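Local coordinates for GST N-terminal domain-containing protein (Pseudomonas syringae pv. tomato, PDB 3IC8) that is of unknown function but, with its thioredoxin-like and helical domains, belongs to the glutathione S-transferase family and may bind glutathione, at residues A[81-86]-A[178-183]. Residues are numbered along the deposited sequence; the frame is centred on the assembly and turned at random.
Sequences AFYPQG and PSIADF
Phe82 and Ile180 meet through both backbone and side chain where the linker 81-86 runs past the start of helix 180-193. The amide of Ile180 donates to the carbonyl of Phe82, with Ile180 N 3.1 Å from Phe82 O. The bond is fairly straight (159° at the hydrogen) and uses a lone pair in the carbonyl plane. It illustrates how an amide at the start of a helix can be satisfied by a carbonyl from elsewhere in the chain.

Apolar contacts lie beside this bond. Ile180 CB lies 3.8 Å from Phe82 CD1. The first torsion of the isoleucine sets CG1 anti to the backbone N (chi1 -179°), and the second (chi2 62°) then turns CD1 over one face of the Phe82 ring, offset toward the rim, in a CH-pi contact 4.2 Å from the centroid. The shorter branch goes to the neighbouring aromatic, Ile180 CG2 lying 3.7 Å from Tyr83 CE2. At the edge of the Phe82 ring, CE1 comes within 4.3 Å of Phe183 CE2, while Phe24 of helix 16-25 meets both phenylalanines. Pro84 adds a looser contact, its CD 4.0 Å from Ser179 CB.

At the helix start, Ser179 N donates to Asp182 OD2 at 2.7 Å; beyond the segment, OD1 of the same carboxylate accepts from Leu174 N and Trp211 NE1. On the linker side, Glu74 of helix 66-76 accepts from the amides of Phe82 and Tyr83.

Ser179-Ile180-Ala181-Asp182 fits the Ser/Thr-x-x-Asp N-capping box sequence familiar from the helical domain of glutathione S-transferases, with the amide-to-carboxylate half of the box formed here. The contact joins that helix start to the linker leaving the thioredoxin-like domain, within the two-domain GST fold.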
ATOM      1  N   ALA A  81     -22.090   6.399   6.038  1.00 22.90           N
ATOM      2  CA  ALA A  81     -22.913   6.069   7.170  1.00 23.13           C
ATOM      3  C   ALA A  81     -22.417   4.935   8.010  1.00 23.16           C
ATOM      4  O   ALA A  81     -22.035   3.907   7.524  1.00 23.71           O
ATOM      5  CB  ALA A  81     -24.306   5.804   6.736  1.00 23.20           C
ATOM      6  N   PHE A  82     -22.447   5.169   9.299  1.00 22.52           N
ATOM      7  CA  PHE A  82     -22.280   4.151  10.294  1.00 22.45           C
ATOM      8  C   PHE A  82     -23.393   3.144  10.239  1.00 23.01           C
ATOM      9  O   PHE A  82     -23.166   2.000  10.451  1.00 23.27           O
ATOM     10  CB  PHE A  82     -22.222   4.751  11.678  1.00 22.48           C
ATOM     11  CG  PHE A  82     -20.912   5.335  12.026  1.00 21.20           C
ATOM     12  CD1 PHE A  82     -19.766   4.699  11.720  1.00 21.45           C
ATOM     13  CD2 PHE A  82     -20.836   6.530  12.645  1.00 20.09           C
ATOM     14  CE1 PHE A  82     -18.605   5.241  12.042  1.00 19.45           C
ATOM     15  CE2 PHE A  82     -19.672   7.049  12.955  1.00 18.21           C
ATOM     16  CZ  PHE A  82     -18.567   6.413  12.649  1.00 19.94           C
ATOM     17  N   TYR A  83     -24.609   3.563   9.950  1.00 23.78           N
ATOM     18  CA  TYR A  83     -25.701   2.618   9.862  1.00 23.70           C
ATOM     19  C   TYR A  83     -26.425   2.638   8.558  1.00 24.35           C
ATOM     20  O   TYR A  83     -27.380   3.331   8.407  1.00 24.98           O
ATOM     21  CB  TYR A  83     -26.707   2.908  10.947  1.00 23.52           C
ATOM     22  CG  TYR A  83     -26.123   2.987  12.298  1.00 23.57           C
ATOM     23  CD1 TYR A  83     -25.667   4.169  12.787  1.00 23.26           C
ATOM     24  CD2 TYR A  83     -26.029   1.880  13.090  1.00 23.79           C
ATOM     25  CE1 TYR A  83     -25.145   4.246  13.980  1.00 24.05           C
ATOM     26  CE2 TYR A  83     -25.504   1.960  14.306  1.00 25.21           C
ATOM     27  CZ  TYR A  83     -25.058   3.151  14.744  1.00 24.59           C
ATOM     28  OH  TYR A  83     -24.525   3.270  15.965  1.00 26.41           O
ATOM     29  N   PRO A  84     -26.003   1.820   7.633  1.00 25.20           N
ATOM     30  CA  PRO A  84     -26.516   1.831   6.278  1.00 25.89           C
ATOM     31  C   PRO A  84     -27.989   1.517   6.184  1.00 26.67           C
ATOM     32  O   PRO A  84     -28.445   0.650   6.889  1.00 27.43           O
ATOM     33  CB  PRO A  84     -25.736   0.704   5.642  1.00 25.96           C
ATOM     34  CG  PRO A  84     -24.651   0.497   6.465  1.00 25.50           C
ATOM     35  CD  PRO A  84     -25.031   0.763   7.806  1.00 25.12           C
ATOM     36  N   GLN A  85     -28.711   2.190   5.302  1.00 26.97           N
ATOM     37  CA  GLN A  85     -30.142   2.020   5.230  1.00 27.70           C
ATOM     38  C   GLN A  85     -30.527   0.605   4.909  1.00 27.25           C
ATOM     39  O   GLN A  85     -30.052   0.027   3.971  1.00 27.98           O
ATOM     40  CB  GLN A  85     -30.726   2.896   4.145  1.00 28.32           C
ATOM     41  CG  GLN A  85     -30.540   4.364   4.365  1.00 31.59           C
ATOM     42  CD  GLN A  85     -31.808   5.156   4.203  1.00 36.32           C
ATOM     43  OE1 GLN A  85     -32.189   5.901   5.091  1.00 39.72           O
ATOM     44  NE2 GLN A  85     -32.461   5.011   3.066  1.00 35.59           N
ATOM     45  N   GLY A  86     -31.431   0.078   5.701  1.00 26.22           N
ATOM     46  CA  GLY A  86     -31.936  -1.258   5.542  1.00 25.40           C
ATOM     47  C   GLY A  86     -31.153  -2.316   6.264  1.00 25.37           C
ATOM     48  O   GLY A  86     -31.490  -3.457   6.218  1.00 25.05           O
ATOM     49  N   PRO A 178     -19.359  -0.221   4.376  1.00 20.79           N
ATOM     50  CA  PRO A 178     -18.781  -0.093   5.690  1.00 20.62           C
ATOM     51  C   PRO A 178     -19.792   0.366   6.723  1.00 21.02           C
ATOM     52  O   PRO A 178     -20.761   0.981   6.422  1.00 21.48           O
ATOM     53  CB  PRO A 178     -17.700   0.949   5.477  1.00 21.02           C
ATOM     54  CG  PRO A 178     -18.036   1.610   4.291  1.00 20.35           C
ATOM     55  CD  PRO A 178     -18.764   0.717   3.435  1.00 19.95           C
ATOM     56  N   SER A 179     -19.529   0.031   7.956  1.00 21.01           N
ATOM     57  CA  SER A 179     -20.444   0.302   9.024  1.00 21.93           C
ATOM     58  C   SER A 179     -19.702   0.452  10.322  1.00 22.52           C
ATOM     59  O   SER A 179     -18.548   0.213  10.385  1.00 23.42           O
ATOM     60  CB  SER A 179     -21.538  -0.755   9.132  1.00 21.51           C
ATOM     61  OG  SER A 179     -21.082  -2.048   8.915  1.00 20.83           O
ATOM     62  N   ILE A 180     -20.408   0.835  11.362  1.00 23.49           N
ATOM     63  CA  ILE A 180     -19.866   0.983  12.683  1.00 23.52           C
ATOM     64  C   ILE A 180     -19.392  -0.376  13.139  1.00 24.06           C
ATOM     65  O   ILE A 180     -18.498  -0.489  13.917  1.00 24.62           O
ATOM     66  CB  ILE A 180     -20.885   1.611  13.641  1.00 23.65           C
ATOM     67  CG1 ILE A 180     -20.311   1.794  15.028  1.00 23.55           C
ATOM     68  CG2 ILE A 180     -22.064   0.772  13.789  1.00 22.52           C
ATOM     69  CD1 ILE A 180     -19.168   2.698  15.094  1.00 23.69           C
ATOM     70  N   ALA A 181     -20.003  -1.407  12.607  1.00 23.84           N
ATOM     71  CA  ALA A 181     -19.612  -2.759  12.901  1.00 23.78           C
ATOM     72  C   ALA A 181     -18.203  -3.121  12.461  1.00 24.04           C
ATOM     73  O   ALA A 181     -17.558  -3.856  13.130  1.00 23.59           O
ATOM     74  CB  ALA A 181     -20.605  -3.726  12.370  1.00 22.95           C
ATOM     75  N   ASP A 182     -17.737  -2.600  11.343  1.00 23.95           N
ATOM     76  CA  ASP A 182     -16.394  -2.891  10.914  1.00 24.67           C
ATOM     77  C   ASP A 182     -15.427  -2.382  11.948  1.00 24.21           C
ATOM     78  O   ASP A 182     -14.474  -3.021  12.283  1.00 23.48           O
ATOM     79  CB  ASP A 182     -16.086  -2.205   9.587  1.00 24.95           C
ATOM     80  CG  ASP A 182     -16.874  -2.751   8.452  1.00 27.19           C
ATOM     81  OD1 ASP A 182     -16.519  -3.814   7.987  1.00 29.01           O
ATOM     82  OD2 ASP A 182     -17.833  -2.117   8.013  1.00 25.07           O
ATOM     83  N   PHE A 183     -15.686  -1.204  12.446  1.00 24.38           N
ATOM     84  CA  PHE A 183     -14.872  -0.642  13.485  1.00 24.67           C
ATOM     85  C   PHE A 183     -14.897  -1.362  14.811  1.00 24.62           C
ATOM     86  O   PHE A 183     -13.897  -1.536  15.446  1.00 24.86           O
ATOM     87  CB  PHE A 183     -15.179   0.820  13.610  1.00 24.48           C
ATOM     88  CG  PHE A 183     -14.937   1.554  12.370  1.00 24.44           C
ATOM     89  CD1 PHE A 183     -13.680   1.921  12.022  1.00 23.18           C
ATOM     90  CD2 PHE A 183     -15.948   1.839  11.523  1.00 24.93           C
ATOM     91  CE1 PHE A 183     -13.456   2.560  10.891  1.00 22.23           C
ATOM     92  CE2 PHE A 183     -15.710   2.485  10.384  1.00 25.49           C
ATOM     93  CZ  PHE A 183     -14.459   2.842  10.073  1.00 25.17           C
TER